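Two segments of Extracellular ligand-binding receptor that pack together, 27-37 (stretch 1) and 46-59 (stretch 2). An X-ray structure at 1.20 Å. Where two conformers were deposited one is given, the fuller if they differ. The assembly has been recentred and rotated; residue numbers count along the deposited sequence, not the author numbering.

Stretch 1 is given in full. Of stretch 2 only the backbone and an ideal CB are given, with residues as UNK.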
# COMPACT_ATOMS: atom_id res chain seq x y z
N GLU A 27 -16.84 -8.03 23.01
CA GLU A 27 -15.83 -8.84 22.34
C GLU A 27 -14.83 -7.86 21.73
O GLU A 27 -15.00 -6.66 21.86
CB GLU A 27 -16.46 -9.71 21.26
CG GLU A 27 -16.87 -8.96 19.99
CD GLU A 27 -18.29 -8.40 20.03
OE1 GLU A 27 -18.90 -8.27 18.95
OE2 GLU A 27 -18.79 -8.10 21.13
N ILE A 28 -13.80 -8.37 21.07
CA ILE A 28 -12.86 -7.50 20.36
C ILE A 28 -13.54 -7.01 19.09
O ILE A 28 -14.17 -7.79 18.37
CB ILE A 28 -11.56 -8.25 20.04
CG1 ILE A 28 -10.86 -8.64 21.34
CG2 ILE A 28 -10.66 -7.38 19.18
CD1 ILE A 28 -9.67 -9.57 21.15
N LYS A 29 -13.41 -5.72 18.81
CA LYS A 29 -14.06 -5.12 17.64
C LYS A 29 -13.04 -4.39 16.79
O LYS A 29 -12.25 -3.60 17.29
CB LYS A 29 -15.15 -4.16 18.07
CG LYS A 29 -16.29 -4.81 18.83
CD LYS A 29 -17.32 -3.77 19.22
CE LYS A 29 -18.55 -4.40 19.83
NZ LYS A 29 -19.64 -3.40 20.00
N ILE A 30 -13.06 -4.68 15.49
CA ILE A 30 -12.10 -4.11 14.55
C ILE A 30 -12.90 -3.37 13.49
O ILE A 30 -13.78 -3.96 12.85
CB ILE A 30 -11.28 -5.21 13.86
CG1 ILE A 30 -10.59 -6.13 14.88
CG2 ILE A 30 -10.29 -4.60 12.88
CD1 ILE A 30 -9.52 -5.48 15.69
N GLY A 31 -12.63 -2.08 13.31
CA GLY A 31 -13.29 -1.30 12.28
C GLY A 31 -12.40 -1.15 11.07
O GLY A 31 -11.20 -0.95 11.23
N ILE A 32 -12.97 -1.23 9.88
CA ILE A 32 -12.20 -1.12 8.65
C ILE A 32 -12.92 -0.18 7.69
O ILE A 32 -14.13 -0.32 7.47
CB ILE A 32 -12.04 -2.49 7.96
CG1 ILE A 32 -11.59 -3.57 8.95
CG2 ILE A 32 -11.05 -2.39 6.81
CD1 ILE A 32 -11.68 -4.99 8.40
N THR A 33 -12.20 0.79 7.14
CA THR A 33 -12.70 1.59 6.04
C THR A 33 -11.77 1.39 4.86
O THR A 33 -10.54 1.45 5.01
CB THR A 33 -12.87 3.08 6.43
OG1 THR A 33 -13.49 3.81 5.35
CG2 THR A 33 -11.56 3.74 6.82
N MSE A 34 -12.34 1.09 3.70
CA MSE A 34 -11.55 0.81 2.51
C MSE A 34 -12.21 1.39 1.29
O MSE A 34 -13.43 1.63 1.27
CB MSE A 34 -11.34 -0.69 2.32
CG MSE A 34 -12.63 -1.47 2.07
SE MSE A 34 -13.46 -2.21 3.70
CE MSE A 34 -12.17 -3.65 3.98
N SER A 35 -11.41 1.63 0.26
CA SER A 35 -11.90 2.25 -0.97
C SER A 35 -12.40 1.19 -1.94
O SER A 35 -11.75 0.87 -2.93
CB SER A 35 -10.80 3.11 -1.60
OG SER A 35 -10.28 4.06 -0.67
N ALA A 36 -13.54 0.59 -1.61
CA ALA A 36 -14.09 -0.51 -2.39
C ALA A 36 -14.76 -0.06 -3.68
O ALA A 36 -15.03 -0.87 -4.56
CB ALA A 36 -15.04 -1.35 -1.54
N SER A 37 -15.03 1.24 -3.79
CA SER A 37 -15.54 1.84 -5.02
C SER A 37 -14.77 3.14 -5.24
O SER A 37 -13.99 3.56 -4.38
CB SER A 37 -17.05 2.07 -4.96
OG SER A 37 -17.40 2.86 -3.84
N UNK A 46 -10.25 -5.88 -3.12
CA UNK A 46 -9.54 -7.03 -2.55
C UNK A 46 -9.56 -7.02 -1.02
O UNK A 46 -9.66 -8.08 -0.39
CB UNK A 46 -8.09 -7.05 -3.05
N UNK A 47 -9.46 -5.84 -0.43
CA UNK A 47 -9.51 -5.70 1.02
C UNK A 47 -10.89 -6.10 1.54
O UNK A 47 -11.00 -6.85 2.51
CB UNK A 47 -9.18 -4.27 1.43
N UNK A 48 -11.94 -5.65 0.87
CA UNK A 48 -13.30 -6.01 1.26
C UNK A 48 -13.49 -7.52 1.26
O UNK A 48 -14.13 -8.09 2.14
CB UNK A 48 -14.32 -5.35 0.32
N UNK A 49 -12.92 -8.19 0.26
CA UNK A 49 -13.05 -9.64 0.12
C UNK A 49 -12.20 -10.41 1.11
O UNK A 49 -12.45 -11.58 1.38
CB UNK A 49 -12.68 -10.06 -1.30
N UNK A 50 -11.19 -9.75 1.66
CA UNK A 50 -10.31 -10.37 2.64
C UNK A 50 -10.93 -10.44 4.04
O UNK A 50 -10.56 -11.29 4.84
CB UNK A 50 -8.99 -9.60 2.70
N UNK A 51 -11.90 -9.56 4.31
CA UNK A 51 -12.50 -9.51 5.65
C UNK A 51 -12.98 -10.89 6.11
O UNK A 51 -12.74 -11.28 7.25
CB UNK A 51 -13.67 -8.52 5.67
N UNK A 52 -13.65 -11.62 5.22
CA UNK A 52 -14.22 -12.92 5.57
C UNK A 52 -13.16 -13.97 5.91
O UNK A 52 -13.49 -15.02 6.48
CB UNK A 52 -15.09 -13.43 4.42
N UNK A 53 -11.91 -13.70 5.55
CA UNK A 53 -10.82 -14.63 5.80
C UNK A 53 -10.11 -14.36 7.12
O UNK A 53 -9.25 -15.14 7.53
CB UNK A 53 -9.81 -14.57 4.65
N UNK A 54 -10.46 -13.27 7.78
CA UNK A 54 -9.76 -12.85 9.00
C UNK A 54 -10.18 -13.69 10.20
O UNK A 54 -11.30 -14.20 10.23
CB UNK A 54 -10.03 -11.37 9.28
N UNK A 55 -9.29 -13.83 11.19
CA UNK A 55 -9.59 -14.71 12.33
C UNK A 55 -10.78 -14.23 13.15
O UNK A 55 -10.88 -13.05 13.46
CB UNK A 55 -8.36 -14.82 13.24
N UNK A 56 -11.67 -15.15 13.51
CA UNK A 56 -12.88 -14.79 14.25
C UNK A 56 -12.71 -14.95 15.76
O UNK A 56 -13.59 -14.60 16.53
CB UNK A 56 -14.06 -15.64 13.77
N UNK A 57 -11.55 -15.46 16.16
CA UNK A 57 -11.21 -15.57 17.57
C UNK A 57 -9.72 -15.33 17.74
O UNK A 57 -8.92 -15.88 16.99
CB UNK A 57 -11.61 -16.94 18.13
N UNK A 58 -9.35 -14.51 18.72
CA UNK A 58 -7.95 -14.24 19.01
C UNK A 58 -7.78 -14.15 20.51
O UNK A 58 -8.55 -13.47 21.18
CB UNK A 58 -7.47 -12.96 18.33
N UNK A 59 -6.78 -14.84 21.04
CA UNK A 59 -6.50 -14.81 22.47
C UNK A 59 -7.66 -15.31 23.32
O UNK A 59 -7.79 -14.94 24.48
CB UNK A 59 -6.14 -13.39 22.89

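Stretch 1 runs as a strand from Ile28 to Met34 and offers stretch 2 an almost wholly apolar surface: Ile28, Ile32 and the selenomethionine Met34 point toward it, with Ala36 sideways beyond the strand.

Position 46 sits in a helix, with phi -57°, and its ideal CB has nothing of stretch 1 within 5.5 Å. Many residues would do, proline among them, since that phi suits its ring; the residue is Pro46.

Position 47 points toward the strand, its ideal CB 4.0 Å from Met34 CE. A flexible side chain, apolar or with an aliphatic stem, would fit beside the selenomethionine. Gln47 is found, its OE1 3.7 Å from Met34 CB, a packing contact; its amide is hydrogen-bonded elsewhere in the structure.

At 48 the ideal CB points sideways, 4.5 Å from Ala36 CB and 4.6 Å from Met34 CE. Small residues such as alanine, serine or threonine suit it. Ser48 is deposited in two conformers; Met34 CE also lies 3.7 Å from Ser48 N, so the methyl rests against the helix backbone.

Position 49 points away, leaving the choice open to polar or charged residues, and Lys49 makes no contact with stretch 1. Position 50 points sideways without a neighbour there, so many residues would do; a serine or threonine hydroxyl could bond back to a helix carbonyl. Thr50 OG1 donates a hydrogen bond to Pro46 O at 2.8 Å, one turn back.

Position 51 turns toward the strand again, its ideal CB 4.9 Å from Ile32 CD1 and 5.4 Å from Met34 CE. A medium aliphatic, valine, leucine or isoleucine, would bridge both. Val51, chi1 t, does so with one methyl: CG2 lies 3.9 Å from Ile32 CD1 and 3.8 Å from Met34 CE.

Positions 52 and 53, helical in phi/psi and out of reach, would take most residues; Ala52 and Ala53 fill them. Position 54 points toward stretch 1 across a gap wider than 5.5 Å from its ideal CB, so a longer apolar chain, such as leucine or methionine, could close it. Leu54 reaches with CD1, 4.4 Å from Ile32 CD1.

Position 55, phi -64°, admits proline and takes Pro55. Position 56, free of stretch 1, suits polar or charged residues; Lys56 NZ donates to Leu54 O at 2.7 Å. Position 57 points away and many would do, polar ones included; it holds Glu57.

Position 58, extended, its ideal CB 4.9 Å from Ile28 CD1, favours a beta-branched aliphatic. Ile58 answers, although the closest approach is Ile28 CD1 to the backbone Ile58 O, 4.1 Å. At 59 a phi of 61° favours glycine, and Gly59 is there.

Stretch 2, residues 46-59: PQSKTVAALPKEIG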
# COMPACT_ATOMS: atom_id res chain seq x y z
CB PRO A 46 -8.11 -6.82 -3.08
CG PRO A 46 -8.33 -6.18 -4.41
CD PRO A 46 -9.47 -5.22 -4.18
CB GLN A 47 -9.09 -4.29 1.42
CG GLN A 47 -7.61 -4.08 1.11
CD GLN A 47 -7.20 -2.64 0.94
OE1 GLN A 47 -8.00 -1.71 1.11
NE2 GLN A 47 -5.94 -2.45 0.59
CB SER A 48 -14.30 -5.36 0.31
OG SER A 48 -15.63 -5.61 0.72
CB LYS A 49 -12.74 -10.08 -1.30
CG LYS A 49 -13.76 -9.59 -2.32
CD LYS A 49 -13.38 -9.97 -3.74
CE LYS A 49 -14.31 -9.29 -4.74
NZ LYS A 49 -13.82 -9.49 -6.14
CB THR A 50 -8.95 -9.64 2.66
OG1 THR A 50 -8.31 -9.84 1.39
CG2 THR A 50 -8.03 -10.15 3.76
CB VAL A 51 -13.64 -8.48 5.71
CG1 VAL A 51 -14.31 -8.50 7.09
CG2 VAL A 51 -13.12 -7.09 5.40
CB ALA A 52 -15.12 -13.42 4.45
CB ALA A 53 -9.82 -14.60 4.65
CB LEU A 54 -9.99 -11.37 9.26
CG LEU A 54 -9.49 -10.42 8.18
CD1 LEU A 54 -9.88 -9.00 8.52
CD2 LEU A 54 -7.99 -10.54 7.99
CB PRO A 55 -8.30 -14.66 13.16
CG PRO A 55 -7.58 -13.43 12.72
CD PRO A 55 -7.94 -13.25 11.27
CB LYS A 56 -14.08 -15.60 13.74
CG LYS A 56 -14.78 -14.96 12.55
CD LYS A 56 -13.79 -14.41 11.54
CE LYS A 56 -14.49 -13.58 10.48
NZ LYS A 56 -13.56 -12.97 9.47
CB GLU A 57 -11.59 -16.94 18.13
CG GLU A 57 -11.29 -17.10 19.61
CD GLU A 57 -11.73 -18.44 20.15
OE1 GLU A 57 -12.90 -18.82 19.92
OE2 GLU A 57 -10.91 -19.12 20.80
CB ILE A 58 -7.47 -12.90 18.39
CG1 ILE A 58 -7.67 -12.90 16.86
CG2 ILE A 58 -6.01 -12.66 18.74
CD1 ILE A 58 -7.42 -11.54 16.22
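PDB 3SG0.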